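Periplasmic protein TorT (Vibrio parahaemolyticus, PDB 3O1I) probably serves as the periplasmic binding protein of a trimethylamine N-oxide-sensing pathway, passing the ligand signal to the membrane sensor kinase TorS. Local coordinates at residues I8-P13 / V36-L41; M27-E32 / Q252-V257; L41-Y46 / E53-L58; A64-L69 / P89-V94. One frame throughout, in Å; residues are numbered along the deposited sequence.

Interaction 1: residues I8-P13 / V36-L41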
# COMPACT_ATOMS: atom_id res chain seq x y z
N ILE D 8 36.24 -4.17 -9.65
CA ILE D 8 35.32 -4.96 -10.46
C ILE D 8 33.92 -4.66 -9.94
O ILE D 8 33.60 -4.93 -8.78
CB ILE D 8 35.59 -6.47 -10.34
CG1 ILE D 8 36.96 -6.79 -10.95
CG2 ILE D 8 34.48 -7.25 -11.04
CD1 ILE D 8 37.36 -8.25 -10.82
N CYS D 9 33.09 -4.10 -10.82
CA CYS D 9 31.74 -3.67 -10.49
C CYS D 9 30.68 -4.50 -11.23
O CYS D 9 30.50 -4.34 -12.45
CB CYS D 9 31.62 -2.19 -10.86
SG CYS D 9 30.45 -1.13 -9.96
N ALA D 10 29.97 -5.37 -10.51
CA ALA D 10 28.93 -6.22 -11.10
C ALA D 10 27.55 -5.56 -11.08
O ALA D 10 27.03 -5.20 -10.02
CB ALA D 10 28.88 -7.57 -10.39
N ILE D 11 26.97 -5.41 -12.26
CA ILE D 11 25.66 -4.78 -12.42
C ILE D 11 24.56 -5.73 -12.87
O ILE D 11 24.40 -5.98 -14.07
CB ILE D 11 25.77 -3.59 -13.43
CG1 ILE D 11 26.81 -2.59 -12.92
CG2 ILE D 11 24.42 -2.89 -13.59
CD1 ILE D 11 26.67 -2.26 -11.45
N TYR D 12 23.79 -6.23 -11.91
CA TYR D 12 22.69 -7.15 -12.21
C TYR D 12 21.46 -6.38 -12.69
O TYR D 12 21.42 -5.15 -12.65
CB TYR D 12 22.27 -7.91 -10.97
CG TYR D 12 23.37 -8.59 -10.20
CD1 TYR D 12 24.64 -8.79 -10.76
CD2 TYR D 12 23.12 -9.11 -8.93
CE1 TYR D 12 25.62 -9.51 -10.06
CE2 TYR D 12 24.08 -9.82 -8.24
CZ TYR D 12 25.32 -10.02 -8.81
OH TYR D 12 26.24 -10.76 -8.12
N PRO D 13 20.44 -7.11 -13.16
CA PRO D 13 19.22 -6.43 -13.62
C PRO D 13 18.26 -6.37 -12.41
O PRO D 13 17.29 -5.62 -12.40
CB PRO D 13 18.72 -7.35 -14.73
CG PRO D 13 19.11 -8.70 -14.22
CD PRO D 13 20.50 -8.49 -13.66
N VAL D 36 39.87 -10.17 -5.38
CA VAL D 36 39.54 -8.90 -6.03
C VAL D 36 38.62 -8.02 -5.19
O VAL D 36 38.19 -8.40 -4.10
CB VAL D 36 38.87 -9.11 -7.42
CG1 VAL D 36 39.73 -10.03 -8.28
CG2 VAL D 36 37.47 -9.68 -7.24
N ASN D 37 38.33 -6.84 -5.72
CA ASN D 37 37.47 -5.86 -5.08
C ASN D 37 36.20 -5.73 -5.91
O ASN D 37 36.12 -4.95 -6.87
CB ASN D 37 38.21 -4.52 -5.00
CG ASN D 37 37.31 -3.38 -4.59
OD1 ASN D 37 36.65 -3.44 -3.56
ND2 ASN D 37 37.29 -2.33 -5.40
N LEU D 38 35.19 -6.51 -5.54
CA LEU D 38 33.92 -6.53 -6.24
C LEU D 38 32.76 -5.95 -5.44
O LEU D 38 32.52 -6.32 -4.29
CB LEU D 38 33.61 -7.97 -6.68
CG LEU D 38 32.32 -8.35 -7.41
CD1 LEU D 38 31.19 -8.51 -6.41
CD2 LEU D 38 31.99 -7.31 -8.47
N ARG D 39 32.05 -5.02 -6.08
CA ARG D 39 30.90 -4.39 -5.47
C ARG D 39 29.74 -4.70 -6.39
O ARG D 39 29.89 -4.72 -7.62
CB ARG D 39 31.10 -2.87 -5.36
CG ARG D 39 30.08 -2.16 -4.46
CD ARG D 39 30.65 -0.81 -4.00
NE ARG D 39 29.79 -0.09 -3.07
CZ ARG D 39 30.16 1.00 -2.41
NH1 ARG D 39 31.39 1.49 -2.57
NH2 ARG D 39 29.32 1.61 -1.58
N VAL D 40 28.58 -4.94 -5.80
CA VAL D 40 27.39 -5.29 -6.55
C VAL D 40 26.25 -4.27 -6.49
O VAL D 40 25.82 -3.87 -5.41
CB VAL D 40 26.87 -6.66 -6.09
CG1 VAL D 40 27.68 -7.76 -6.74
CG2 VAL D 40 26.98 -6.76 -4.57
N LEU D 41 25.78 -3.85 -7.66
CA LEU D 41 24.68 -2.90 -7.76
C LEU D 41 23.58 -3.53 -8.61
O LEU D 41 23.80 -3.82 -9.80
CB LEU D 41 25.12 -1.60 -8.44
CG LEU D 41 26.31 -0.82 -7.90
CD1 LEU D 41 26.34 0.53 -8.61
CD2 LEU D 41 26.22 -0.64 -6.38
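Ile8 to Ile11 lie alongside Leu38 to Leu41 as two parallel strands, with 23° between their directions. Backbone bonds join the two strands. Ile8 N donates to Asn37 O at 2.9 Å. Ala10 is gripped through both of its backbone polar atoms: its N gives to Arg39 O at 3.0 Å, and its O takes Leu41 N at 3.0 Å. The bond from Arg39 N to Ile8 O is less certain, because that oxygen sits too close to a neighbour in the model. At the far end Tyr12 N reaches Leu41 O only weakly.

Ile8, Ala10, Leu38 and Val40 share one face of the sheet. Leu38 CG is anti to the backbone N (chi1 178°), and CD2 beyond it meets Ile8 CG2 and Ala10 CB. The exact placing of Leu38 CD2 is doubtful, because it lies too near Ile8 O. Val40 CG1 touches Ala10 CB and, at 3.6 Å, Tyr12 OH. That hydroxyl is hydrogen-bonded to Asn24, which helps hold the ring near Val40. On the face of Cys9 and Ile11, Ile11 CD1 lies beside Leu41 CB (3.4 Å), and the two side chains point the same way.

This pair belongs to the first beta-alpha-beta unit of the Rossmann-like lobe. Strand 37-42 is the outermost strand of the sheet within this chain, and strand 66-69 lines the other side of strand 7-12. Helix 18-32 covers the Ala10 face through Met27. Helix 49-62 covers the other, where Cys9 is disulfide-bonded to Cys59.

Interaction 2: residues M27-E32 / Q252-V257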
# COMPACT_ATOMS: atom_id res chain seq x y z
N MET D 27 29.76 -14.83 -8.23
CA MET D 27 30.68 -13.71 -8.35
C MET D 27 31.27 -13.42 -6.98
O MET D 27 32.44 -13.09 -6.86
CB MET D 27 29.95 -12.48 -8.88
CG MET D 27 29.31 -12.73 -10.21
SD MET D 27 28.49 -11.28 -10.81
CE MET D 27 29.48 -10.86 -12.27
N VAL D 28 30.44 -13.56 -5.96
CA VAL D 28 30.89 -13.32 -4.60
C VAL D 28 32.00 -14.28 -4.21
O VAL D 28 33.11 -13.87 -3.90
CB VAL D 28 29.75 -13.48 -3.61
CG1 VAL D 28 30.30 -13.45 -2.19
CG2 VAL D 28 28.75 -12.38 -3.80
N SER D 29 31.68 -15.56 -4.21
CA SER D 29 32.65 -16.58 -3.84
C SER D 29 33.89 -16.58 -4.73
O SER D 29 34.99 -16.88 -4.26
CB SER D 29 31.99 -17.96 -3.88
OG SER D 29 30.82 -17.96 -3.07
N GLU D 30 33.72 -16.24 -6.00
CA GLU D 30 34.83 -16.20 -6.95
C GLU D 30 35.58 -14.86 -6.86
O GLU D 30 36.48 -14.58 -7.65
CB GLU D 30 34.33 -16.42 -8.38
CG GLU D 30 35.43 -16.55 -9.42
CD GLU D 30 36.30 -17.78 -9.19
OE1 GLU D 30 36.79 -17.96 -8.06
OE2 GLU D 30 36.49 -18.56 -10.15
N ALA D 31 35.20 -14.05 -5.88
CA ALA D 31 35.82 -12.75 -5.67
C ALA D 31 36.77 -12.82 -4.48
O ALA D 31 37.76 -12.08 -4.42
CB ALA D 31 34.76 -11.68 -5.44
N GLU D 32 36.48 -13.69 -3.52
CA GLU D 32 37.34 -13.84 -2.35
C GLU D 32 38.36 -14.93 -2.68
O GLU D 32 39.35 -15.11 -1.98
CB GLU D 32 36.52 -14.23 -1.12
CG GLU D 32 35.78 -15.55 -1.25
CD GLU D 32 36.69 -16.75 -1.10
OE1 GLU D 32 36.26 -17.87 -1.47
OE2 GLU D 32 37.84 -16.59 -0.61
N GLN D 252 28.21 -19.80 -13.45
CA GLN D 252 28.07 -18.80 -14.50
C GLN D 252 28.54 -17.46 -13.95
O GLN D 252 28.94 -16.57 -14.70
CB GLN D 252 26.63 -18.71 -14.99
CG GLN D 252 26.53 -18.33 -16.45
CD GLN D 252 25.15 -18.56 -17.04
OE1 GLN D 252 24.50 -19.55 -16.74
NE2 GLN D 252 24.71 -17.64 -17.90
N GLY D 253 28.49 -17.34 -12.63
CA GLY D 253 28.93 -16.12 -11.99
C GLY D 253 30.44 -16.11 -11.90
O GLY D 253 31.10 -15.18 -12.37
N ARG D 254 30.99 -17.16 -11.29
CA ARG D 254 32.44 -17.31 -11.14
C ARG D 254 33.12 -17.01 -12.46
O ARG D 254 34.12 -16.29 -12.52
CB ARG D 254 32.79 -18.73 -10.70
CG ARG D 254 32.31 -19.11 -9.30
CD ARG D 254 32.44 -20.62 -9.06
NE ARG D 254 32.05 -21.03 -7.71
CZ ARG D 254 32.73 -20.72 -6.61
NH1 ARG D 254 33.84 -19.98 -6.70
NH2 ARG D 254 32.32 -21.14 -5.42
N LEU D 255 32.56 -17.54 -13.53
CA LEU D 255 33.10 -17.32 -14.86
C LEU D 255 33.33 -15.84 -15.17
O LEU D 255 34.42 -15.45 -15.59
CB LEU D 255 32.18 -17.97 -15.89
CG LEU D 255 32.40 -17.76 -17.40
CD1 LEU D 255 33.88 -17.70 -17.72
CD2 LEU D 255 31.70 -18.88 -18.16
N SER D 256 32.31 -15.00 -14.96
CA SER D 256 32.42 -13.56 -15.22
C SER D 256 33.48 -12.89 -14.35
O SER D 256 34.24 -12.06 -14.84
CB SER D 256 31.08 -12.87 -15.02
OG SER D 256 30.53 -12.46 -16.26
N VAL D 257 33.51 -13.24 -13.07
CA VAL D 257 34.51 -12.66 -12.18
C VAL D 257 35.90 -12.96 -12.75
O VAL D 257 36.70 -12.05 -12.99
CB VAL D 257 34.45 -13.29 -10.78
CG1 VAL D 257 35.68 -12.90 -9.99
CG2 VAL D 257 33.20 -12.85 -10.07
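The Arg254 guanidinium has Glu30 OE1 at its edge, in its plane. Ser29 CB approaches it obliquely, 3.5 Å from Arg254 NH2. The Glu30 carboxylate is turned 88° from the guanidinium, and the salt bridge from Glu30 OE1 to Arg254 NH1 is long, at 3.8 Å. Lys33 also brings its amine close to the guanidinium, a like charge, which the Glu30 carboxylate may partly offset. The aliphatic parts touch more closely than the charges. Glu30 CG stands anti to the backbone N (chi1 -173°), which sets Glu30 CG 3.5 Å from Arg254 CA. The two side chains cross at about a right angle, with Glu30 CB on Arg254 CG at 3.5 Å.

The contact joins helix 18-32, the first helix of the Rossmann-like lobe, to helix 249-263 from late in the chain. Such a late return of the chain to the first lobe is a feature of type I periplasmic binding proteins. The helix axes cross at -45° and approach to 7.7 Å. Gly253, with no side chain, lies where they are close, and Met27 CG comes within 3.8 Å of Gly253 CA. Further along, Glu30 CG rests on Val257 CB at 3.7 Å. Met27 CE reaches Ser256 CB, and both of these side chains also touch Ile68 of the sheet.

Interaction 3: residues L41-Y46 / E53-L58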
# COMPACT_ATOMS: atom_id res chain seq x y z
N LEU D 41 25.78 -3.85 -7.66
CA LEU D 41 24.68 -2.90 -7.76
C LEU D 41 23.58 -3.53 -8.61
O LEU D 41 23.80 -3.82 -9.80
CB LEU D 41 25.12 -1.60 -8.44
CG LEU D 41 26.31 -0.82 -7.90
CD1 LEU D 41 26.34 0.53 -8.61
CD2 LEU D 41 26.22 -0.64 -6.38
N GLU D 42 22.41 -3.73 -8.02
CA GLU D 42 21.30 -4.33 -8.74
C GLU D 42 20.26 -3.28 -9.10
O GLU D 42 19.82 -2.52 -8.24
CB GLU D 42 20.69 -5.47 -7.91
CG GLU D 42 19.99 -5.02 -6.64
CD GLU D 42 18.49 -4.94 -6.82
OE1 GLU D 42 17.81 -4.49 -5.87
OE2 GLU D 42 17.99 -5.33 -7.90
N ALA D 43 19.89 -3.25 -10.37
CA ALA D 43 18.93 -2.28 -10.90
C ALA D 43 17.52 -2.36 -10.30
O ALA D 43 16.64 -1.57 -10.67
CB ALA D 43 18.84 -2.42 -12.40
N GLY D 44 17.31 -3.32 -9.40
CA GLY D 44 16.00 -3.47 -8.79
C GLY D 44 14.89 -3.95 -9.71
O GLY D 44 13.76 -4.12 -9.25
N GLY D 45 15.17 -4.16 -10.99
CA GLY D 45 14.12 -4.62 -11.88
C GLY D 45 14.47 -4.49 -13.34
O GLY D 45 15.28 -3.65 -13.70
N TYR D 46 13.86 -5.30 -14.20
CA TYR D 46 14.17 -5.23 -15.61
C TYR D 46 13.69 -3.96 -16.27
O TYR D 46 14.35 -3.43 -17.16
CB TYR D 46 13.61 -6.44 -16.37
CG TYR D 46 14.60 -7.59 -16.47
CD1 TYR D 46 15.06 -8.24 -15.32
CD2 TYR D 46 15.13 -7.99 -17.69
CE1 TYR D 46 16.01 -9.25 -15.39
CE2 TYR D 46 16.09 -9.01 -17.77
CZ TYR D 46 16.52 -9.63 -16.61
OH TYR D 46 17.46 -10.64 -16.67
N GLU D 53 21.55 2.62 -15.93
CA GLU D 53 22.41 3.58 -16.62
C GLU D 53 23.15 4.39 -15.57
O GLU D 53 24.34 4.65 -15.70
CB GLU D 53 21.58 4.53 -17.48
CG GLU D 53 20.88 3.88 -18.64
CD GLU D 53 20.05 4.86 -19.43
OE1 GLU D 53 19.19 5.53 -18.82
OE2 GLU D 53 20.24 4.97 -20.66
N GLN D 54 22.42 4.78 -14.53
CA GLN D 54 23.01 5.55 -13.44
C GLN D 54 23.96 4.70 -12.60
O GLN D 54 25.06 5.13 -12.26
CB GLN D 54 21.90 6.16 -12.57
CG GLN D 54 20.80 6.93 -13.34
CD GLN D 54 21.33 8.09 -14.19
OE1 GLN D 54 21.92 9.04 -13.67
NE2 GLN D 54 21.11 8.02 -15.50
N GLN D 55 23.54 3.48 -12.25
CA GLN D 55 24.39 2.59 -11.45
C GLN D 55 25.63 2.24 -12.26
O GLN D 55 26.70 1.96 -11.73
CB GLN D 55 23.64 1.30 -11.10
CG GLN D 55 22.45 1.49 -10.16
CD GLN D 55 21.96 0.18 -9.57
OE1 GLN D 55 21.53 -0.71 -10.29
NE2 GLN D 55 22.02 0.06 -8.24
N LEU D 56 25.45 2.27 -13.58
CA LEU D 56 26.51 1.99 -14.53
C LEU D 56 27.49 3.17 -14.46
O LEU D 56 28.71 2.99 -14.47
CB LEU D 56 25.91 1.88 -15.93
CG LEU D 56 26.62 1.06 -17.00
CD1 LEU D 56 27.03 -0.30 -16.43
CD2 LEU D 56 25.68 0.90 -18.18
N ALA D 57 26.92 4.37 -14.38
CA ALA D 57 27.71 5.59 -14.27
C ALA D 57 28.26 5.68 -12.85
O ALA D 57 29.31 6.27 -12.62
CB ALA D 57 26.83 6.81 -14.57
N LEU D 58 27.55 5.09 -11.89
CA LEU D 58 27.99 5.08 -10.51
C LEU D 58 29.22 4.20 -10.40
O LEU D 58 30.15 4.50 -9.66
CB LEU D 58 26.90 4.55 -9.59
CG LEU D 58 27.37 4.15 -8.19
CD1 LEU D 58 28.05 5.32 -7.49
CD2 LEU D 58 26.19 3.67 -7.38
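Leu41 lays its CD1 methyl against Leu58 CD2 at 3.4 Å, and the two side chains cross at about a right angle. The same methyl is 3.5 Å from Gln55 O, on the helix backbone, and 3.8 Å from Gln55 CB. Gln55 and Leu58 are three residues apart in the helix, about one turn, and both direct their CB toward the strand end.

Gln55 fills most of the rest. Its CG is anti to the carbonyl carbon (chi1 -66°) and the chain is extended beyond CG, which carries the amide away from the helix and across Leu41. Gln55 CD lies 3.8 Å from Leu41 CB and 3.7 Å from Glu42 O. The amide therefore ends beside the backbone of Glu42 and Ala43, where the chain leaves the strand. Ala43 O is held in turn by the side-chain amide of Asn48. Glu42, whose CB points away from the helix, packs on a polar side chain of another protein in the assembly.

The contact lies near the surface. It folds helix 49-62 back over the end of strand 37-42, as in the strand-to-helix connection of a Rossmann-like alpha/beta lobe.

Interaction 4: residues A64-L69 / P89-V94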
# COMPACT_ATOMS: atom_id res chain seq x y z
N ALA D 64 35.74 1.82 -11.24
CA ALA D 64 35.80 0.42 -11.59
C ALA D 64 36.66 0.21 -12.85
O ALA D 64 36.35 0.74 -13.92
CB ALA D 64 34.39 -0.12 -11.81
N ASN D 65 37.73 -0.56 -12.69
CA ASN D 65 38.65 -0.86 -13.79
C ASN D 65 37.89 -1.57 -14.92
O ASN D 65 37.92 -1.15 -16.08
CB ASN D 65 39.78 -1.75 -13.27
CG ASN D 65 40.45 -1.17 -12.04
OD1 ASN D 65 40.91 -0.03 -12.05
ND2 ASN D 65 40.51 -1.96 -10.97
N ALA D 66 37.22 -2.65 -14.56
CA ALA D 66 36.42 -3.43 -15.50
C ALA D 66 35.09 -3.70 -14.80
O ALA D 66 35.05 -3.95 -13.59
CB ALA D 66 37.13 -4.73 -15.83
N ILE D 67 34.00 -3.65 -15.56
CA ILE D 67 32.69 -3.90 -14.98
C ILE D 67 31.93 -5.02 -15.69
O ILE D 67 31.85 -5.05 -16.93
CB ILE D 67 31.82 -2.63 -14.97
CG1 ILE D 67 31.57 -2.16 -16.40
CG2 ILE D 67 32.50 -1.55 -14.16
CD1 ILE D 67 30.70 -0.92 -16.50
N ILE D 68 31.37 -5.92 -14.89
CA ILE D 68 30.58 -7.05 -15.38
C ILE D 68 29.12 -6.64 -15.34
O ILE D 68 28.51 -6.51 -14.28
CB ILE D 68 30.77 -8.29 -14.50
CG1 ILE D 68 32.21 -8.35 -14.00
CG2 ILE D 68 30.49 -9.53 -15.30
CD1 ILE D 68 32.45 -9.44 -12.99
N LEU D 69 28.56 -6.43 -16.53
CA LEU D 69 27.19 -6.00 -16.69
C LEU D 69 26.16 -7.08 -17.09
O LEU D 69 26.37 -7.85 -18.04
CB LEU D 69 27.18 -4.85 -17.72
CG LEU D 69 25.93 -4.49 -18.53
CD1 LEU D 69 24.86 -3.92 -17.61
CD2 LEU D 69 26.29 -3.49 -19.60
N PRO D 89 36.43 -1.64 -19.65
CA PRO D 89 36.17 -2.88 -20.37
C PRO D 89 35.00 -3.58 -19.70
O PRO D 89 35.03 -3.82 -18.49
CB PRO D 89 37.47 -3.65 -20.19
CG PRO D 89 37.88 -3.26 -18.80
CD PRO D 89 37.63 -1.77 -18.80
N VAL D 90 33.98 -3.90 -20.48
CA VAL D 90 32.80 -4.55 -19.94
C VAL D 90 32.82 -6.06 -20.18
O VAL D 90 33.37 -6.54 -21.17
CB VAL D 90 31.50 -3.97 -20.55
CG1 VAL D 90 31.47 -2.47 -20.39
CG2 VAL D 90 31.40 -4.35 -22.01
N PHE D 91 32.22 -6.79 -19.25
CA PHE D 91 32.13 -8.24 -19.33
C PHE D 91 30.66 -8.64 -19.16
O PHE D 91 30.10 -8.48 -18.07
CB PHE D 91 32.94 -8.90 -18.20
CG PHE D 91 34.43 -8.90 -18.44
CD1 PHE D 91 35.20 -7.78 -18.12
CD2 PHE D 91 35.06 -10.02 -18.97
CE1 PHE D 91 36.57 -7.78 -18.34
CE2 PHE D 91 36.43 -10.03 -19.19
CZ PHE D 91 37.19 -8.91 -18.87
N ALA D 92 30.03 -9.14 -20.23
CA ALA D 92 28.64 -9.56 -20.15
C ALA D 92 28.58 -10.75 -19.18
O ALA D 92 29.37 -11.68 -19.30
CB ALA D 92 28.13 -9.98 -21.54
N THR D 93 27.66 -10.70 -18.22
CA THR D 93 27.55 -11.76 -17.22
C THR D 93 26.54 -12.85 -17.51
O THR D 93 26.84 -14.03 -17.30
CB THR D 93 27.19 -11.23 -15.83
OG1 THR D 93 27.93 -10.03 -15.57
CG2 THR D 93 27.52 -12.27 -14.76
N VAL D 94 25.34 -12.49 -17.94
CA VAL D 94 24.33 -13.51 -18.20
C VAL D 94 23.45 -13.20 -19.38
O VAL D 94 22.80 -14.09 -19.91
CB VAL D 94 23.43 -13.74 -16.98
CG1 VAL D 94 22.36 -14.75 -17.30
CG2 VAL D 94 24.25 -14.23 -15.81
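This is a buried pairing of parallel strands in the sheet of the first lobe, with Ile67 and Ile68 beside Val90 and Phe91. The strands differ by 24° in direction. Ile67 is bonded through both backbone polar atoms: its N gives to Pro89 O at 3.1 Å, and its O receives Phe91 N at 2.9 Å. The next bond, Leu69 N to Phe91 O, is weak. Thr93 N then reaches Leu69 O at 3.1 Å.

Ile67 and Val90 share one face, and their CG1 atoms meet at 4.0 Å. Ile68 and Phe91 share the other, with Ile68 CG2 near Phe91 CB. The exact placing of Ile68 CG2 is doubtful, because it lies too near Thr93 OG1 in the model. Phe91 CG is anti to the carbonyl carbon (chi1 -76°). The ring beyond it offers its edge to Ala66, whose CB is 4.0 Å from Phe91 CE1. Ile67 O also lies at that edge, near the ring plane. Ala66 CB lies next to Pro89 CG, just before the second strand begins.

The two strands belong to a beta-alpha-beta unit with the short helix 82-85. Strand 7-12 lies beside strand 66-69, and strand 107-110 beside strand 90-92. Helix 249-263 covers the face of Ile68 and Phe91, through Ser256, Gln259 and Ala260.

Overall arrangement
All four interactions lie in one Rossmann-like lobe. Interactions 1 and 4 are neighbouring parts of its five-stranded parallel sheet, with centres about 8 Å apart; strands 7-12 and 66-69 join them. Interaction 3 continues from interaction 1 along strand 37-42 and shares Leu41. Along the chain, interaction 1 closes first, then interaction 3, then interaction 4. Interaction 2 encloses interactions 3 and 4 and crosses interaction 1, because helix 249-263 returns from late in the chain. Its centre is about 12 Å from that of interaction 4, and the two touch. Interactions 2 and 3 do not touch. Helices lie on both faces of the sheet, as in a three-layer alpha/beta lobe.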